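Local coordinates for putative hemin storage protein (Bordetella bronchiseptica, PDB 6AU1), which cleaves deacetylated poly-beta-1,6-N-acetylglucosamine through its glycoside hydrolase domain, the part present here, and can thereby disrupt bacterial biofilms, at residues A[9-14]-A[43-48]; A[16-21]-A[70-75]; A[165-170]-A[246-251]. All coordinates share one frame; numbering follows the deposited sequence.

Contact 1 of 3, residues A[9-14]-A[43-48]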
loop_
_atom_site.group_PDB
_atom_site.type_symbol
_atom_site.label_atom_id
_atom_site.label_comp_id
_atom_site.label_asym_id
_atom_site.label_seq_id
_atom_site.Cartn_x
_atom_site.Cartn_y
_atom_site.Cartn_z
ATOM N N ILE A 9 5.308 9.837 8.573
ATOM C CA ILE A 9 4.198 8.918 8.769
ATOM C C ILE A 9 4.590 7.644 9.487
ATOM O O ILE A 9 5.751 7.247 9.511
ATOM C CB ILE A 9 3.514 8.573 7.421
ATOM C CG1 ILE A 9 4.438 7.751 6.515
ATOM C CG2 ILE A 9 3.069 9.864 6.700
ATOM C CD1 ILE A 9 4.301 6.224 6.682
ATOM N N VAL A 10 3.590 7.016 10.092
ATOM C CA VAL A 10 3.766 5.739 10.763
ATOM C C VAL A 10 2.706 4.808 10.217
ATOM O O VAL A 10 1.524 5.145 10.226
ATOM C CB VAL A 10 3.618 5.857 12.306
ATOM C CG1 VAL A 10 3.790 4.476 12.965
ATOM C CG2 VAL A 10 4.616 6.860 12.885
ATOM N N GLN A 11 3.114 3.649 9.713
ATOM C CA GLN A 11 2.141 2.674 9.223
ATOM C C GLN A 11 1.919 1.611 10.298
ATOM O O GLN A 11 2.869 1.081 10.870
ATOM C CB GLN A 11 2.609 2.054 7.909
ATOM C CG GLN A 11 1.581 1.127 7.251
ATOM C CD GLN A 11 1.923 0.845 5.801
ATOM O OE1 GLN A 11 2.291 1.747 5.058
ATOM N NE2 GLN A 11 1.799 -0.405 5.393
ATOM N N VAL A 12 0.653 1.312 10.566
ATOM C CA VAL A 12 0.277 0.519 11.736
ATOM C C VAL A 12 -0.602 -0.671 11.378
ATOM O O VAL A 12 -1.589 -0.523 10.646
ATOM C CB VAL A 12 -0.474 1.403 12.756
ATOM C CG1 VAL A 12 -1.070 0.567 13.883
ATOM C CG2 VAL A 12 0.464 2.490 13.308
ATOM N N ASP A 13 -0.247 -1.845 11.908
ATOM C CA ASP A 13 -1.025 -3.061 11.701
ATOM C C ASP A 13 -2.125 -3.195 12.735
ATOM O O ASP A 13 -1.838 -3.238 13.927
ATOM C CB ASP A 13 -0.128 -4.303 11.781
ATOM C CG ASP A 13 0.970 -4.286 10.764
ATOM O OD1 ASP A 13 0.666 -4.528 9.573
ATOM O OD2 ASP A 13 2.139 -4.043 11.151
ATOM N N LEU A 14 -3.378 -3.261 12.289
ATOM C CA LEU A 14 -4.456 -3.654 13.201
ATOM C C LEU A 14 -4.278 -5.112 13.624
ATOM O O LEU A 14 -4.829 -5.538 14.645
ATOM C CB LEU A 14 -5.826 -3.462 12.560
ATOM C CG LEU A 14 -6.662 -2.337 13.178
ATOM C CD1 LEU A 14 -5.862 -1.081 13.194
ATOM C CD2 LEU A 14 -7.975 -2.115 12.449
ATOM N N ALA A 43 0.703 11.758 9.971
ATOM C CA ALA A 43 -0.357 10.811 9.649
ATOM C C ALA A 43 -0.004 9.399 10.097
ATOM O O ALA A 43 1.170 9.030 10.119
ATOM C CB ALA A 43 -0.639 10.823 8.146
ATOM N N VAL A 44 -1.033 8.639 10.472
ATOM C CA VAL A 44 -0.910 7.191 10.621
ATOM C C VAL A 44 -1.602 6.508 9.452
ATOM O O VAL A 44 -2.756 6.817 9.134
ATOM C CB VAL A 44 -1.509 6.698 11.954
ATOM C CG1 VAL A 44 -1.630 5.154 11.972
ATOM C CG2 VAL A 44 -0.657 7.205 13.103
ATOM N N TYR A 45 -0.887 5.596 8.797
ATOM C CA TYR A 45 -1.469 4.774 7.750
ATOM C C TYR A 45 -2.001 3.509 8.410
ATOM O O TYR A 45 -1.218 2.664 8.825
ATOM C CB TYR A 45 -0.430 4.418 6.682
ATOM C CG TYR A 45 0.067 5.586 5.848
ATOM C CD1 TYR A 45 -0.510 6.847 5.943
ATOM C CD2 TYR A 45 1.090 5.401 4.922
ATOM C CE1 TYR A 45 -0.043 7.908 5.157
ATOM C CE2 TYR A 45 1.552 6.441 4.138
ATOM C CZ TYR A 45 0.980 7.685 4.251
ATOM O OH TYR A 45 1.451 8.712 3.457
ATOM N N LEU A 46 -3.321 3.398 8.524
ATOM C CA LEU A 46 -3.915 2.411 9.414
ATOM C C LEU A 46 -4.549 1.236 8.644
ATOM O O LEU A 46 -5.468 1.423 7.852
ATOM C CB LEU A 46 -4.957 3.099 10.310
ATOM C CG LEU A 46 -5.534 2.209 11.411
ATOM C CD1 LEU A 46 -4.431 1.839 12.406
ATOM C CD2 LEU A 46 -6.671 2.952 12.123
ATOM N N GLN A 47 -4.042 0.031 8.896
ATOM C CA GLN A 47 -4.542 -1.193 8.260
ATOM C C GLN A 47 -6.044 -1.374 8.472
ATOM O O GLN A 47 -6.506 -1.375 9.615
ATOM C CB GLN A 47 -3.798 -2.397 8.836
ATOM C CG GLN A 47 -3.901 -3.678 8.006
ATOM C CD GLN A 47 -3.339 -4.878 8.752
ATOM O OE1 GLN A 47 -3.255 -4.874 9.977
ATOM N NE2 GLN A 47 -2.973 -5.924 8.015
ATOM N N ALA A 48 -6.804 -1.546 7.387
ATOM C CA ALA A 48 -8.251 -1.724 7.518
ATOM C C ALA A 48 -8.670 -3.166 7.223
ATOM O O ALA A 48 -9.848 -3.522 7.363
ATOM C CB ALA A 48 -8.992 -0.746 6.587
#

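Contact 2 of 3, residues A[16-21]-A[70-75]. With SO4 (sulfate ion), chain C.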
loop_
_atom_site.group_PDB
_atom_site.type_symbol
_atom_site.label_atom_id
_atom_site.label_comp_id
_atom_site.label_asym_id
_atom_site.label_seq_id
_atom_site.Cartn_x
_atom_site.Cartn_y
_atom_site.Cartn_z
ATOM N N TYR A 16 -1.722 -6.189 14.844
ATOM C CA TYR A 16 -0.964 -6.098 16.095
ATOM C C TYR A 16 -1.857 -5.690 17.269
ATOM O O TYR A 16 -1.539 -5.972 18.428
ATOM C CB TYR A 16 0.179 -5.078 15.993
ATOM C CG TYR A 16 1.443 -5.480 15.245
ATOM C CD1 TYR A 16 1.501 -6.613 14.435
ATOM C CD2 TYR A 16 2.595 -4.692 15.351
ATOM C CE1 TYR A 16 2.669 -6.943 13.750
ATOM C CE2 TYR A 16 3.768 -5.024 14.672
ATOM C CZ TYR A 16 3.798 -6.140 13.876
ATOM O OH TYR A 16 4.969 -6.451 13.211
ATOM N N ILE A 17 -2.948 -4.996 16.966
ATOM C CA ILE A 17 -3.888 -4.532 17.994
ATOM C C ILE A 17 -4.867 -5.636 18.379
ATOM O O ILE A 17 -5.159 -5.847 19.569
ATOM C CB ILE A 17 -4.690 -3.305 17.511
ATOM C CG1 ILE A 17 -3.738 -2.167 17.116
ATOM C CG2 ILE A 17 -5.736 -2.873 18.566
ATOM C CD1 ILE A 17 -4.428 -0.967 16.494
ATOM N N TYR A 18 -5.393 -6.320 17.364
ATOM C CA TYR A 18 -6.413 -7.356 17.567
ATOM C C TYR A 18 -6.032 -8.373 18.638
ATOM O O TYR A 18 -4.891 -8.832 18.684
ATOM C CB TYR A 18 -6.690 -8.113 16.252
ATOM C CG TYR A 18 -7.631 -9.277 16.487
ATOM C CD1 TYR A 18 -8.987 -9.062 16.658
ATOM C CD2 TYR A 18 -7.154 -10.580 16.599
ATOM C CE1 TYR A 18 -9.859 -10.113 16.909
ATOM C CE2 TYR A 18 -8.020 -11.642 16.851
ATOM C CZ TYR A 18 -9.369 -11.398 17.003
ATOM O OH TYR A 18 -10.245 -12.438 17.258
ATOM N N ASP A 19 -6.991 -8.726 19.492
ATOM C CA ASP A 19 -6.823 -9.849 20.410
ATOM C C ASP A 19 -8.195 -10.433 20.720
ATOM O O ASP A 19 -9.165 -9.691 20.889
ATOM C CB ASP A 19 -6.109 -9.417 21.703
ATOM C CG ASP A 19 -5.557 -10.598 22.491
ATOM O OD1 ASP A 19 -6.348 -11.334 23.113
ATOM O OD2 ASP A 19 -4.327 -10.793 22.494
ATOM N N PRO A 20 -8.291 -11.772 20.793
ATOM C CA PRO A 20 -9.584 -12.386 21.133
ATOM C C PRO A 20 -10.091 -11.939 22.502
ATOM O O PRO A 20 -11.292 -12.012 22.777
ATOM C CB PRO A 20 -9.291 -13.897 21.116
ATOM C CG PRO A 20 -7.796 -14.035 21.006
ATOM C CD PRO A 20 -7.270 -12.766 20.416
ATOM N N ASP A 21 -9.171 -11.490 23.350
ATOM C CA ASP A 21 -9.517 -10.908 24.643
ATOM C C ASP A 21 -9.664 -9.396 24.442
ATOM O O ASP A 21 -8.674 -8.701 24.235
ATOM C CB ASP A 21 -8.438 -11.258 25.685
ATOM C CG ASP A 21 -8.610 -10.523 27.012
ATOM O OD1 ASP A 21 -9.603 -9.788 27.194
ATOM O OD2 ASP A 21 -7.740 -10.707 27.894
ATOM N N MET A 70 -16.044 -9.890 9.019
ATOM C CA MET A 70 -15.292 -8.956 9.825
ATOM C C MET A 70 -14.567 -9.734 10.933
ATOM O O MET A 70 -15.201 -10.499 11.677
ATOM C CB MET A 70 -16.266 -7.908 10.390
ATOM C CG MET A 70 -15.661 -6.759 11.121
ATOM S SD MET A 70 -16.910 -5.499 11.508
ATOM C CE MET A 70 -18.214 -6.467 12.227
ATOM N N ARG A 71 -13.247 -9.567 11.026
ATOM C CA ARG A 71 -12.470 -10.205 12.088
ATOM C C ARG A 71 -12.745 -9.533 13.423
ATOM O O ARG A 71 -12.797 -10.177 14.468
ATOM C CB ARG A 71 -10.963 -10.149 11.789
ATOM C CG ARG A 71 -10.147 -11.001 12.763
ATOM C CD ARG A 71 -8.663 -10.978 12.438
ATOM N NE ARG A 71 -7.931 -12.002 13.179
ATOM C CZ ARG A 71 -6.653 -11.901 13.533
ATOM N NH1 ARG A 71 -5.963 -10.799 13.236
ATOM N NH2 ARG A 71 -6.070 -12.896 14.191
ATOM N N ALA A 72 -12.890 -8.216 13.366
ATOM C CA ALA A 72 -13.240 -7.407 14.531
ATOM C C ALA A 72 -13.713 -6.069 14.016
ATOM O O ALA A 72 -13.221 -5.596 12.990
ATOM C CB ALA A 72 -12.047 -7.233 15.472
ATOM N N ASP A 73 -14.654 -5.446 14.717
ATOM C CA ASP A 73 -15.083 -4.106 14.328
ATOM C C ASP A 73 -14.132 -3.101 14.961
ATOM O O ASP A 73 -14.401 -2.578 16.049
ATOM C CB ASP A 73 -16.530 -3.845 14.767
ATOM C CG ASP A 73 -17.149 -2.652 14.068
ATOM O OD1 ASP A 73 -16.418 -1.892 13.395
ATOM O OD2 ASP A 73 -18.381 -2.464 14.199
ATOM N N LEU A 74 -13.019 -2.828 14.284
ATOM C CA LEU A 74 -11.888 -2.219 14.965
ATOM C C LEU A 74 -11.365 -0.972 14.270
ATOM O O LEU A 74 -10.840 -0.076 14.927
ATOM C CB LEU A 74 -10.760 -3.256 15.098
ATOM C CG LEU A 74 -9.520 -2.931 15.922
ATOM C CD1 LEU A 74 -9.897 -2.515 17.334
ATOM C CD2 LEU A 74 -8.611 -4.168 15.956
ATOM N N PHE A 75 -11.468 -0.911 12.942
ATOM C CA PHE A 75 -10.878 0.228 12.237
ATOM C C PHE A 75 -11.490 1.564 12.678
ATOM O O PHE A 75 -10.761 2.528 12.946
ATOM C CB PHE A 75 -11.015 0.090 10.716
ATOM C CG PHE A 75 -10.393 1.238 9.972
ATOM C CD1 PHE A 75 -9.038 1.235 9.692
ATOM C CD2 PHE A 75 -11.150 2.349 9.613
ATOM C CE1 PHE A 75 -8.438 2.308 9.017
ATOM C CE2 PHE A 75 -10.569 3.432 8.958
ATOM C CZ PHE A 75 -9.208 3.415 8.661
HETATM S S SO4 C . -9.066 -15.084 15.239
HETATM O O1 SO4 C . -9.715 -14.100 14.374
HETATM O O2 SO4 C . -7.637 -15.139 14.939
HETATM O O3 SO4 C . -9.662 -16.404 14.991
HETATM O O4 SO4 C . -9.244 -14.720 16.640
HETATM O O HOH W 1 -12.414 -12.921 14.863
#

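Contact 3 of 3, residues A[165-170]-A[246-251]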
loop_
_atom_site.group_PDB
_atom_site.type_symbol
_atom_site.label_atom_id
_atom_site.label_comp_id
_atom_site.label_asym_id
_atom_site.label_seq_id
_atom_site.Cartn_x
_atom_site.Cartn_y
_atom_site.Cartn_z
ATOM N N LEU A 165 0.925 -6.045 -11.451
ATOM C CA LEU A 165 0.690 -7.005 -12.530
ATOM C C LEU A 165 2.030 -7.293 -13.188
ATOM O O LEU A 165 2.799 -6.360 -13.431
ATOM C CB LEU A 165 -0.289 -6.445 -13.567
ATOM C CG LEU A 165 -1.733 -6.195 -13.131
ATOM C CD1 LEU A 165 -2.472 -5.398 -14.196
ATOM C CD2 LEU A 165 -2.448 -7.530 -12.866
ATOM N N ASP A 166 2.347 -8.556 -13.474
ATOM C CA ASP A 166 3.624 -8.787 -14.148
ATOM C C ASP A 166 3.432 -8.884 -15.661
ATOM O O ASP A 166 2.351 -8.593 -16.164
ATOM C CB ASP A 166 4.353 -10.013 -13.579
ATOM C CG ASP A 166 3.653 -11.336 -13.867
ATOM O OD1 ASP A 166 2.974 -11.478 -14.897
ATOM O OD2 ASP A 166 3.824 -12.264 -13.050
ATOM N N ASP A 167 4.489 -9.252 -16.384
ATOM C CA ASP A 167 4.442 -9.160 -17.842
ATOM C C ASP A 167 3.802 -10.400 -18.480
ATOM O O ASP A 167 3.862 -10.572 -19.693
ATOM C CB ASP A 167 5.849 -8.911 -18.409
ATOM C CG ASP A 167 6.873 -9.931 -17.940
ATOM O OD1 ASP A 167 6.535 -10.810 -17.120
ATOM O OD2 ASP A 167 8.038 -9.833 -18.387
ATOM N N THR A 168 3.166 -11.236 -17.658
ATOM C CA THR A 168 2.359 -12.362 -18.146
ATOM C C THR A 168 0.890 -12.204 -17.755
ATOM O O THR A 168 0.072 -13.111 -17.977
ATOM C CB THR A 168 2.869 -13.722 -17.597
ATOM O OG1 THR A 168 2.621 -13.790 -16.184
ATOM C CG2 THR A 168 4.359 -13.884 -17.871
ATOM N N GLU A 169 0.564 -11.051 -17.159
ATOM C CA GLU A 169 -0.759 -10.784 -16.594
ATOM C C GLU A 169 -1.315 -9.470 -17.142
ATOM O O GLU A 169 -0.547 -8.653 -17.640
ATOM C CB GLU A 169 -0.667 -10.685 -15.064
ATOM C CG GLU A 169 -0.185 -11.955 -14.373
ATOM C CD GLU A 169 0.150 -11.720 -12.902
ATOM O OE1 GLU A 169 0.048 -12.684 -12.114
ATOM O OE2 GLU A 169 0.504 -10.579 -12.533
ATOM N N ASP A 170 -2.621 -9.221 -17.066
ATOM C CA ASP A 170 -3.695 -10.145 -16.724
ATOM C C ASP A 170 -4.101 -10.867 -18.019
ATOM O O ASP A 170 -4.369 -10.213 -19.025
ATOM C CB ASP A 170 -4.849 -9.326 -16.115
ATOM C CG ASP A 170 -6.004 -10.166 -15.630
ATOM O OD1 ASP A 170 -6.104 -11.359 -15.975
ATOM O OD2 ASP A 170 -6.831 -9.591 -14.894
ATOM N N GLU A 246 9.151 -1.618 -14.824
ATOM C CA GLU A 246 7.734 -1.242 -14.908
ATOM C C GLU A 246 6.925 -2.320 -15.607
ATOM O O GLU A 246 5.782 -2.586 -15.243
ATOM C CB GLU A 246 7.556 0.077 -15.659
ATOM C CG GLU A 246 8.044 1.294 -14.887
ATOM C CD GLU A 246 7.849 2.577 -15.667
ATOM O OE1 GLU A 246 7.144 2.541 -16.700
ATOM O OE2 GLU A 246 8.392 3.619 -15.240
ATOM N N ALA A 247 7.529 -2.940 -16.619
ATOM C CA ALA A 247 6.846 -3.964 -17.401
ATOM C C ALA A 247 6.414 -5.187 -16.587
ATOM O O ALA A 247 5.468 -5.867 -16.982
ATOM C CB ALA A 247 7.727 -4.407 -18.565
ATOM N N TRP A 248 7.081 -5.493 -15.474
ATOM C CA TRP A 248 6.620 -6.651 -14.701
ATOM C C TRP A 248 6.202 -6.292 -13.279
ATOM O O TRP A 248 6.018 -7.175 -12.438
ATOM C CB TRP A 248 7.668 -7.784 -14.698
ATOM C CG TRP A 248 9.045 -7.443 -14.233
ATOM C CD1 TRP A 248 9.515 -7.490 -12.947
ATOM C CD2 TRP A 248 10.152 -7.029 -15.050
ATOM N NE1 TRP A 248 10.842 -7.122 -12.917
ATOM C CE2 TRP A 248 11.255 -6.835 -14.195
ATOM C CE3 TRP A 248 10.312 -6.797 -16.421
ATOM C CZ2 TRP A 248 12.505 -6.424 -14.665
ATOM C CZ3 TRP A 248 11.551 -6.381 -16.884
ATOM C CH2 TRP A 248 12.629 -6.197 -16.005
ATOM N N TYR A 249 6.017 -4.997 -13.032
ATOM C CA TYR A 249 5.405 -4.525 -11.789
ATOM C C TYR A 249 4.030 -3.890 -11.991
ATOM O O TYR A 249 3.184 -3.962 -11.103
ATOM C CB TYR A 249 6.316 -3.507 -11.094
ATOM C CG TYR A 249 7.381 -4.111 -10.205
ATOM C CD1 TYR A 249 8.576 -4.579 -10.739
ATOM C CD2 TYR A 249 7.199 -4.190 -8.821
ATOM C CE1 TYR A 249 9.562 -5.120 -9.930
ATOM C CE2 TYR A 249 8.185 -4.721 -7.998
ATOM C CZ TYR A 249 9.362 -5.179 -8.556
ATOM O OH TYR A 249 10.346 -5.720 -7.756
ATOM N N GLY A 250 3.812 -3.225 -13.120
ATOM C CA GLY A 250 2.548 -2.527 -13.308
ATOM C C GLY A 250 2.472 -1.275 -12.445
ATOM O O GLY A 250 1.383 -0.804 -12.101
ATOM N N GLN A 251 3.641 -0.739 -12.102
ATOM C CA GLN A 251 3.761 0.499 -11.326
ATOM C C GLN A 251 4.832 1.376 -11.955
ATOM O O GLN A 251 5.722 0.867 -12.621
ATOM C CB GLN A 251 4.128 0.210 -9.872
ATOM C CG GLN A 251 3.210 -0.766 -9.146
ATOM C CD GLN A 251 3.602 -0.924 -7.694
ATOM O OE1 GLN A 251 4.724 -0.618 -7.311
ATOM N NE2 GLN A 251 2.674 -1.404 -6.874
#

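Contact 1 of 3, residues A[9-14]-A[43-48]
Ile-9 through Val-12 pair in parallel with Ala-43 through Leu-46, making the first two strands of the TIM barrel; helix 22-39 joins them in a beta-alpha-beta crossover. Four backbone hydrogen bonds stitch the pair: Val-10 N to Ala-43 O, Tyr-45 N to Val-10 O, Val-12 N to Tyr-45 O and Gln-47 N to Val-12 O.

On the face carrying Ile-9 and Tyr-45, the isoleucine lies over the phenol ring. Its CB stands 4.3 Å from the Tyr-45 ring centroid, near the ring normal, as a CH-pi contact. With CG1 between the backbone N and the carbonyl carbon (chi1 67°), CD1 runs along one edge of that face, 3.8 Å from Tyr-45 CE2, while CG2 covers the hydroxyl end. Tyr-91 meets the same ring from the next strand. The aliphatic part of Gln-11 crosses Tyr-45 at about a right angle, its CG 3.6 Å from Tyr-45 O.

The opposite face holds Val-10, Val-12, Val-44 and Leu-46 against helices 22-39 and 75-86. Nothing here is a solvent side, but packing is uneven. Ile-9 CG2 and Ala-43 CB meet loosely, 4.1 Å apart, and the Val-10 side chain makes no close side-chain contact across the pair. Further along, Val-12 CG2 closes to 3.6 Å from Val-44 CG1. The tight spot is at the end of strand 43-47, where Leu-14 CD1 is 3.3 Å from Leu-46 CD1, shorter than usual van der Waals contact.

There Gln-47, extended with CG anti to its backbone N, reaches across so that NE2 hydrogen-bonds Asp-15, while Asp-13 OD1 turns to Tyr-335. Gln-47 O is buried with no polar partner in the model; the Leu-14 CD2 methyl sits 3.3 Å from it.

Contact 2 of 3, residues A[16-21]-A[70-75]
Tyr-18 lies against Arg-71 with a sulfate ion at their tips, and its side chain is the centre of this contact. CG is anti to the backbone N (chi1 174°), which sends the ring across to the 70-75 loop. At its root, Tyr-18 CB has Arg-71 NH1 at 4.1 Å and a Leu-74 methyl, CD2, at 4.4 Å; the same methyl touches Ile-17 CG2, so Leu-74 fills the buried end of the contact. One step out, the ring divides its neighbours. CD1 and CE1 run along Ala-72, whose CB reaches Tyr-18 CD1 at 3.8 Å near the ring plane. CD2 comes in over the middle of the Arg-71 guanidinium, 3.4 Å from its CZ, and CE2 borders both NH2 and a sulfate oxygen. The two flat groups stack with centres 4.0 Å apart and planes 30° from parallel, a cation-pi arrangement.

At the tip, Tyr-18 OH donates to sulfate O4 at 2.6 Å. Arg-71, stretched out from CG to NE, grips two other oxygens with its edge: NE to O1 and NH2 to O2, the latter at 2.8 Å and almost straight (175°). A water lies within hydrogen-bonding distance of Arg-71 O, sulfate O1 and, at a longer range, Tyr-18 OH, linking the three groups again. The guanidinium is therefore held by its edge as well as by its face, and NH1 hydrogen-bonds Tyr-62 OH and makes a weak, long ion pair with Asp-15 OD1.

The sulfate probably comes from the crystallisation liquor. In this crystal, then, a stacked tyrosine-arginine pair binds a sulfate between the loops that follow strands 8-12 and 43-47, at the C-terminal end of a TIM barrel.

Contact 3 of 3, residues A[165-170]-A[246-251]
Asp-167 and Trp-248 both carry CG in the crowded position, between the backbone N and the carbonyl carbon (chi1 54° and 55°); with these torsions, and with the two backbones side by side at this point, the side chains point the same way. Contact is made at their roots: Asp-167 CG is 4.0 Å from Trp-248 CB, and the indole continues outward. Asp-167 CB rests 3.4 Å from Ala-247 O. Asp-166 CA lies 3.4 Å from Trp-248 O, a CA-H...O contact.

A single hydrogen bond joins the segments, from Leu-165 N to Tyr-249 O at 3.1 Å, with the donor well above the carbonyl plane and off its lone pairs. It forms where the chain leaves helix 246-249: Gly-250, with positive phi, turns the backbone alongside Leu-165.

The 165-170 side is stiffened from within. Asp-166 OD1 takes two bonds, from Thr-168 N at 2.8 Å and from Thr-168 OG1 at 2.7 Å. The turn brings Glu-169 back beside Asp-166, and its OE2 accepts from Asp-166 N in a nearly straight bond, while its OE1 forms salt bridges with Arg-117 and Arg-129.

This is an Asx turn within a type I beta turn, set against the C-terminal end of a short helix; it joins the loops that follow two neighbouring barrel strands, 156-159 and 230-235.

How the contacts relate
Contacts 1 and 2 are close neighbours, centres 14 Å apart. Strand 8-12 leads directly into helix 14-17, and strand 43-47 leads through its following loop to helix 75-86, so their segments alternate along the chain. They touch through Phe-75, whose ring packs on Leu-46 O and Ala-48 CB. Contact 3 comes later in sequence and lies across the chain's centre, about 27 Å from contact 1 and 34 Å from contact 2, centre to centre. Contact 1 thus belongs to the barrel wall itself, while contacts 2 and 3 tie together loops following neighbouring strands at separate places around one TIM-barrel domain.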